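Local structure of periplasmic His/Glu/Gln/Arg/opine family-binding protein (Silicibacter pomeroyi, 3I6V) at residues Asp28-Glu33 and Asn209-Lys214; Ala14-Asn19 and Arg153-Pro158. The protein probably serves as the periplasmic solute-binding component of an amino-acid ABC transporter, and holds a lysine between its two lobes in this crystal. All coordinates share one frame; numbering follows the deposited sequence.

Contact 1: Asp28-Glu33 and Asn209-Lys214; sequences DGFERE and NTMIKK
M211 reaches from helix 207-216 into the notch between F30 and E33, one turn apart on the facing helix 30-42. Its CG, anti to the backbone N (chi1 -165°), is placed 3.5 Å from F30 CE1. The sulfur lies oblique to the phenyl ring, a Met-aromatic contact with SD 4.8 Å from the ring centroid of F30 and 38° off the ring normal. A bend at chi3 (-57°) turns the methyl toward E33, where CE meets OE2 at 3.5 Å, the two side chains approaching tip to tip. Two helices far apart in the sequence of this family 3 solute-binding protein are packed together here within one lobe. Beyond M211, the F30 ring also meets I212, CZ to CG1 at 4.0 Å, and F216 of the same helix joins it edge-to-face. At the more exposed border E33 carries the polar part: K214, fully extended, brings NZ to 2.9 Å from E33 OE1 in a salt bridge, arriving from above the carboxylate plane. W215 NE1 also donates to OE1, so this oxygen takes bonds from two neighbouring residues of helix 207-216.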
loop_
_atom_site.group_PDB
_atom_site.type_symbol
_atom_site.label_atom_id
_atom_site.label_comp_id
_atom_site.label_asym_id
_atom_site.label_seq_id
_atom_site.Cartn_x
_atom_site.Cartn_y
_atom_site.Cartn_z
ATOM N N ASP A 28 -9.223 9.789 1.664
ATOM C CA ASP A 28 -8.245 10.835 1.577
ATOM C C ASP A 28 -6.885 10.163 1.386
ATOM O O ASP A 28 -6.781 8.943 1.425
ATOM C CB ASP A 28 -8.256 11.616 2.919
ATOM C CG ASP A 28 -7.784 13.059 2.781
ATOM O OD1 ASP A 28 -6.932 13.353 1.897
ATOM O OD2 ASP A 28 -8.239 13.911 3.615
ATOM N N GLY A 29 -5.841 10.948 1.184
ATOM C CA GLY A 29 -4.509 10.383 1.020
ATOM C C GLY A 29 -3.963 10.559 -0.386
ATOM O O GLY A 29 -4.607 11.116 -1.261
ATOM N N PHE A 30 -2.741 10.088 -0.584
ATOM C CA PHE A 30 -2.082 10.122 -1.891
ATOM C C PHE A 30 -2.975 9.579 -3.005
ATOM O O PHE A 30 -3.130 10.191 -4.070
ATOM C CB PHE A 30 -0.768 9.322 -1.828
ATOM C CG PHE A 30 -0.108 9.156 -3.164
ATOM C CD1 PHE A 30 0.550 10.234 -3.765
ATOM C CD2 PHE A 30 -0.151 7.929 -3.825
ATOM C CE1 PHE A 30 1.171 10.090 -5.006
ATOM C CE2 PHE A 30 0.463 7.761 -5.079
ATOM C CZ PHE A 30 1.118 8.832 -5.675
ATOM N N GLU A 31 -3.564 8.431 -2.730
ATOM C CA GLU A 31 -4.359 7.711 -3.691
ATOM C C GLU A 31 -5.703 8.332 -3.984
ATOM O O GLU A 31 -6.249 8.112 -5.064
ATOM C CB GLU A 31 -4.494 6.234 -3.265
ATOM C CG GLU A 31 -3.118 5.563 -3.418
ATOM C CD GLU A 31 -3.039 4.160 -2.847
ATOM O OE1 GLU A 31 -3.725 3.871 -1.835
ATOM O OE2 GLU A 31 -2.267 3.348 -3.424
ATOM N N ARG A 32 -6.248 9.106 -3.041
ATOM C CA ARG A 32 -7.459 9.878 -3.330
ATOM C C ARG A 32 -7.115 10.904 -4.391
ATOM O O ARG A 32 -7.823 11.038 -5.380
ATOM C CB ARG A 32 -7.981 10.652 -2.086
ATOM C CG ARG A 32 -9.129 11.637 -2.422
ATOM C CD ARG A 32 -10.321 10.799 -2.885
ATOM N NE ARG A 32 -11.476 11.526 -3.430
ATOM C CZ ARG A 32 -12.614 11.728 -2.763
ATOM N NH1 ARG A 32 -12.730 11.323 -1.494
ATOM N NH2 ARG A 32 -13.637 12.350 -3.359
ATOM N N GLU A 33 -6.056 11.665 -4.148
ATOM C CA GLU A 33 -5.662 12.698 -5.096
ATOM C C GLU A 33 -5.268 12.087 -6.445
ATOM O O GLU A 33 -5.630 12.596 -7.526
ATOM C CB GLU A 33 -4.492 13.496 -4.547
ATOM C CG GLU A 33 -4.265 14.770 -5.332
ATOM C CD GLU A 33 -3.046 15.552 -4.893
ATOM O OE1 GLU A 33 -2.611 15.434 -3.725
ATOM O OE2 GLU A 33 -2.524 16.303 -5.733
ATOM N N ASN A 209 5.438 12.697 -10.235
ATOM C CA ASN A 209 6.585 12.969 -9.349
ATOM C C ASN A 209 6.281 14.005 -8.274
ATOM O O ASN A 209 6.662 13.821 -7.123
ATOM C CB ASN A 209 7.815 13.418 -10.132
ATOM C CG ASN A 209 8.479 12.282 -10.869
ATOM O OD1 ASN A 209 8.152 11.102 -10.659
ATOM N ND2 ASN A 209 9.438 12.624 -11.732
ATOM N N THR A 210 5.594 15.081 -8.660
ATOM C CA THR A 210 5.217 16.161 -7.731
ATOM C C THR A 210 4.270 15.617 -6.679
ATOM O O THR A 210 4.471 15.877 -5.505
ATOM C CB THR A 210 4.548 17.346 -8.460
ATOM O OG1 THR A 210 5.410 17.793 -9.504
ATOM C CG2 THR A 210 4.257 18.540 -7.481
ATOM N N MET A 211 3.245 14.867 -7.100
ATOM C CA MET A 211 2.303 14.238 -6.157
ATOM C C MET A 211 3.039 13.297 -5.209
ATOM O O MET A 211 2.792 13.318 -4.015
ATOM C CB MET A 211 1.145 13.557 -6.909
ATOM C CG MET A 211 -0.067 13.178 -6.057
ATOM S SD MET A 211 -1.470 12.564 -6.974
ATOM C CE MET A 211 -1.815 13.908 -8.115
ATOM N N ILE A 212 3.998 12.526 -5.722
ATOM C CA ILE A 212 4.734 11.629 -4.877
ATOM C C ILE A 212 5.539 12.381 -3.793
ATOM O O ILE A 212 5.506 12.006 -2.616
ATOM C CB ILE A 212 5.680 10.712 -5.673
ATOM C CG1 ILE A 212 4.873 9.711 -6.530
ATOM C CG2 ILE A 212 6.582 9.982 -4.701
ATOM C CD1 ILE A 212 5.745 8.838 -7.469
ATOM N N LYS A 213 6.275 13.417 -4.203
ATOM C CA LYS A 213 7.070 14.215 -3.253
ATOM C C LYS A 213 6.144 14.922 -2.247
ATOM O O LYS A 213 6.417 14.911 -1.059
ATOM C CB LYS A 213 8.001 15.208 -3.987
ATOM C CG LYS A 213 9.204 14.547 -4.662
ATOM C CD LYS A 213 9.923 15.493 -5.627
ATOM C CE LYS A 213 11.069 14.774 -6.351
ATOM N NZ LYS A 213 11.138 15.196 -7.819
ATOM N N LYS A 214 5.034 15.491 -2.721
ATOM C CA LYS A 214 4.038 16.119 -1.827
ATOM C C LYS A 214 3.667 15.169 -0.659
ATOM O O LYS A 214 3.734 15.554 0.532
ATOM C CB LYS A 214 2.792 16.544 -2.624
ATOM C CG LYS A 214 1.710 17.198 -1.774
ATOM C CD LYS A 214 0.428 17.417 -2.593
ATOM C CE LYS A 214 -0.736 17.860 -1.686
ATOM N NZ LYS A 214 -1.986 17.998 -2.486
#

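Contact 2: Ala14-Asn19 and Arg153-Pro158; sequences AYPPYN and RDYLVP. With LYS (lysine), chain B.
Y155 fits its ring into the hollow formed by Y15 and the backbone of P16, and it is the residue most buried in this contact. Its CG, anti to the backbone N (chi1 170°) in the first turn of helix 153-162, is set 3.5 Å from Y15 CE1; the two ring planes are inclined at 34°, neither stacked nor edge-to-face. The carbonyl of P16 fits against the rim of the same ring, its O 3.2 Å from Y155 CD1 and near the ring plane. One water donates to both P16 O and Y155 O, bridging the loop to the helix. Past this bridge the cis peptide bond before P17 bends the loop, and P17 CD lies 4.0 Å from D154 O. Y18 brings its hydroxyl to the helix start, OH 3.5 Å from D154 CB, and hydrogen-bonds there to D152, whose OD2 also accepts from Y155 N. Y15 is itself sandwiched: Y18 CD1 lies against one face, offset toward the rim, while the bound lysine puts NZ 3.2 Å above the centre of the other. An alanine in place of Y15 would probably leave the ligand's NZ without the ring face it rests on and open a gap beside Y155. The lysine site thus has an aromatic wall against which the ligand's side-chain NZ and aliphatic CD both lie, Y15 CZ being 3.5 Å from CD. E12 is a further partner, hydrogen-bonded to the ligand. A ring face that meets both NZ and the aliphatic carbons is consistent with a pocket suited to a long, basic side chain.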
loop_
_atom_site.group_PDB
_atom_site.type_symbol
_atom_site.label_atom_id
_atom_site.label_comp_id
_atom_site.label_asym_id
_atom_site.label_seq_id
_atom_site.Cartn_x
_atom_site.Cartn_y
_atom_site.Cartn_z
ATOM N N ALA A 14 -7.297 2.684 5.355
ATOM C CA ALA A 14 -6.627 2.458 6.631
ATOM C C ALA A 14 -5.121 2.365 6.484
ATOM O O ALA A 14 -4.455 1.682 7.252
ATOM C CB ALA A 14 -7.206 1.194 7.330
ATOM N N TYR A 15 -4.568 3.080 5.515
ATOM C CA TYR A 15 -3.159 2.868 5.197
ATOM C C TYR A 15 -2.481 4.194 4.895
ATOM O O TYR A 15 -2.041 4.422 3.759
ATOM C CB TYR A 15 -3.065 1.885 3.998
ATOM C CG TYR A 15 -1.682 1.355 3.689
ATOM C CD1 TYR A 15 -0.787 0.993 4.727
ATOM C CD2 TYR A 15 -1.267 1.198 2.359
ATOM C CE1 TYR A 15 0.499 0.464 4.438
ATOM C CE2 TYR A 15 0.022 0.672 2.059
ATOM C CZ TYR A 15 0.892 0.325 3.108
ATOM O OH TYR A 15 2.127 -0.180 2.828
ATOM N N PRO A 16 -2.409 5.106 5.914
ATOM C CA PRO A 16 -1.827 6.423 5.633
ATOM C C PRO A 16 -0.307 6.332 5.372
ATOM O O PRO A 16 0.393 5.481 5.945
ATOM C CB PRO A 16 -2.140 7.240 6.926
ATOM C CG PRO A 16 -2.282 6.200 7.996
ATOM C CD PRO A 16 -2.893 4.985 7.309
ATOM N N PRO A 17 0.225 7.185 4.505
ATOM C CA PRO A 17 -0.398 8.254 3.796
ATOM C C PRO A 17 -0.944 7.842 2.406
ATOM O O PRO A 17 -1.431 8.712 1.678
ATOM C CB PRO A 17 0.757 9.266 3.657
ATOM C CG PRO A 17 1.966 8.438 3.580
ATOM C CD PRO A 17 1.676 7.138 4.256
ATOM N N TYR A 18 -0.860 6.553 2.044
ATOM C CA TYR A 18 -1.421 6.099 0.759
ATOM C C TYR A 18 -2.925 6.366 0.673
ATOM O O TYR A 18 -3.409 7.007 -0.270
ATOM C CB TYR A 18 -1.208 4.578 0.589
ATOM C CG TYR A 18 0.231 4.154 0.570
ATOM C CD1 TYR A 18 0.892 3.819 1.759
ATOM C CD2 TYR A 18 0.936 4.071 -0.637
ATOM C CE1 TYR A 18 2.254 3.406 1.755
ATOM C CE2 TYR A 18 2.307 3.650 -0.672
ATOM C CZ TYR A 18 2.940 3.311 0.524
ATOM O OH TYR A 18 4.260 2.897 0.511
ATOM N N ASN A 19 -3.656 5.824 1.644
ATOM C CA ASN A 19 -5.098 5.987 1.725
ATOM C C ASN A 19 -5.601 5.960 3.194
ATOM O O ASN A 19 -5.014 5.294 4.064
ATOM C CB ASN A 19 -5.827 4.929 0.881
ATOM C CG ASN A 19 -5.564 3.510 1.360
ATOM O OD1 ASN A 19 -6.227 3.022 2.301
ATOM N ND2 ASN A 19 -4.616 2.823 0.709
ATOM N N ARG A 153 8.224 0.530 4.078
ATOM C CA ARG A 153 9.039 1.562 4.682
ATOM C C ARG A 153 8.309 2.910 4.658
ATOM O O ARG A 153 8.386 3.675 5.631
ATOM C CB ARG A 153 10.407 1.707 3.997
ATOM C CG ARG A 153 11.326 2.725 4.732
ATOM C CD ARG A 153 12.764 2.819 4.159
ATOM N NE ARG A 153 13.427 3.904 4.862
ATOM C CZ ARG A 153 14.046 3.775 6.033
ATOM N NH1 ARG A 153 14.160 2.590 6.632
ATOM N NH2 ARG A 153 14.588 4.843 6.592
ATOM N N ASP A 154 7.619 3.219 3.566
ATOM C CA ASP A 154 6.942 4.497 3.519
ATOM C C ASP A 154 5.750 4.615 4.467
ATOM O O ASP A 154 5.394 5.735 4.876
ATOM C CB ASP A 154 6.601 4.899 2.094
ATOM C CG ASP A 154 7.857 5.244 1.292
ATOM O OD1 ASP A 154 8.970 5.184 1.862
ATOM O OD2 ASP A 154 7.730 5.553 0.107
ATOM N N TYR A 155 5.159 3.472 4.823
ATOM C CA TYR A 155 4.122 3.446 5.833
ATOM C C TYR A 155 4.786 3.701 7.208
ATOM O O TYR A 155 4.273 4.489 8.048
ATOM C CB TYR A 155 3.391 2.096 5.816
ATOM C CG TYR A 155 2.453 1.890 6.997
ATOM C CD1 TYR A 155 1.280 2.652 7.140
ATOM C CD2 TYR A 155 2.741 0.937 7.967
ATOM C CE1 TYR A 155 0.412 2.447 8.241
ATOM C CE2 TYR A 155 1.906 0.724 9.042
ATOM C CZ TYR A 155 0.762 1.486 9.194
ATOM O OH TYR A 155 -0.003 1.249 10.312
ATOM N N LEU A 156 5.919 3.047 7.433
ATOM C CA LEU A 156 6.620 3.127 8.738
ATOM C C LEU A 156 7.342 4.459 9.027
ATOM O O LEU A 156 7.397 4.858 10.186
ATOM C CB LEU A 156 7.587 1.958 8.946
ATOM C CG LEU A 156 6.954 0.568 9.024
ATOM C CD1 LEU A 156 8.040 -0.530 8.817
ATOM C CD2 LEU A 156 6.141 0.321 10.317
ATOM N N VAL A 157 7.857 5.140 8.010
ATOM C CA VAL A 157 8.628 6.376 8.241
ATOM C C VAL A 157 7.870 7.406 9.137
ATOM O O VAL A 157 8.398 7.777 10.185
ATOM C CB VAL A 157 9.211 7.005 6.949
ATOM C CG1 VAL A 157 9.674 8.489 7.194
ATOM C CG2 VAL A 157 10.414 6.144 6.397
ATOM N N PRO A 158 6.621 7.803 8.763
ATOM C CA PRO A 158 5.928 8.785 9.625
ATOM C C PRO A 158 5.594 8.216 10.997
ATOM O O PRO A 158 5.534 8.951 11.975
ATOM C CB PRO A 158 4.634 9.112 8.835
ATOM C CG PRO A 158 4.949 8.715 7.385
ATOM C CD PRO A 158 5.815 7.469 7.569
HETATM N N LYS B . 2.685 -3.177 -0.826
HETATM C CA LYS B . 2.506 -4.341 0.102
HETATM C C LYS B . 1.700 -5.440 -0.553
HETATM O O LYS B . 1.167 -5.214 -1.649
HETATM C CB LYS B . 1.816 -3.887 1.413
HETATM C CG LYS B . 0.366 -3.429 1.257
HETATM C CD LYS B . -0.187 -2.926 2.636
HETATM C CE LYS B . -1.703 -2.513 2.578
HETATM N NZ LYS B . -2.147 -1.924 3.942
HETATM O OXT LYS B . 1.552 -6.561 0.014
HETATM O O HOH W 1 1.933 5.942 8.090
#

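In the fold
Contacts 1 and 2 lie with their centres 12 Å apart, and their segments alternate along the chain: 14-19, 28-33, 153-158, 209-214. The two early segments are joined through the small antiparallel sheet of strands 14-15, 19-21 and 27-28. They also touch directly: E31 N is 2.8 Å from Y18 O, and E31 OE1 is 2.9 Å from N19 ND2, both probable hydrogen bonds. Contact 1 packs helix 30-42 on helix 207-216 inside one lobe, whereas contact 2 spans the cleft to helix 153-162 of the other. The lysine lies in that cleft, consistent with the closed, ligand-bound form of a two-lobed binding protein.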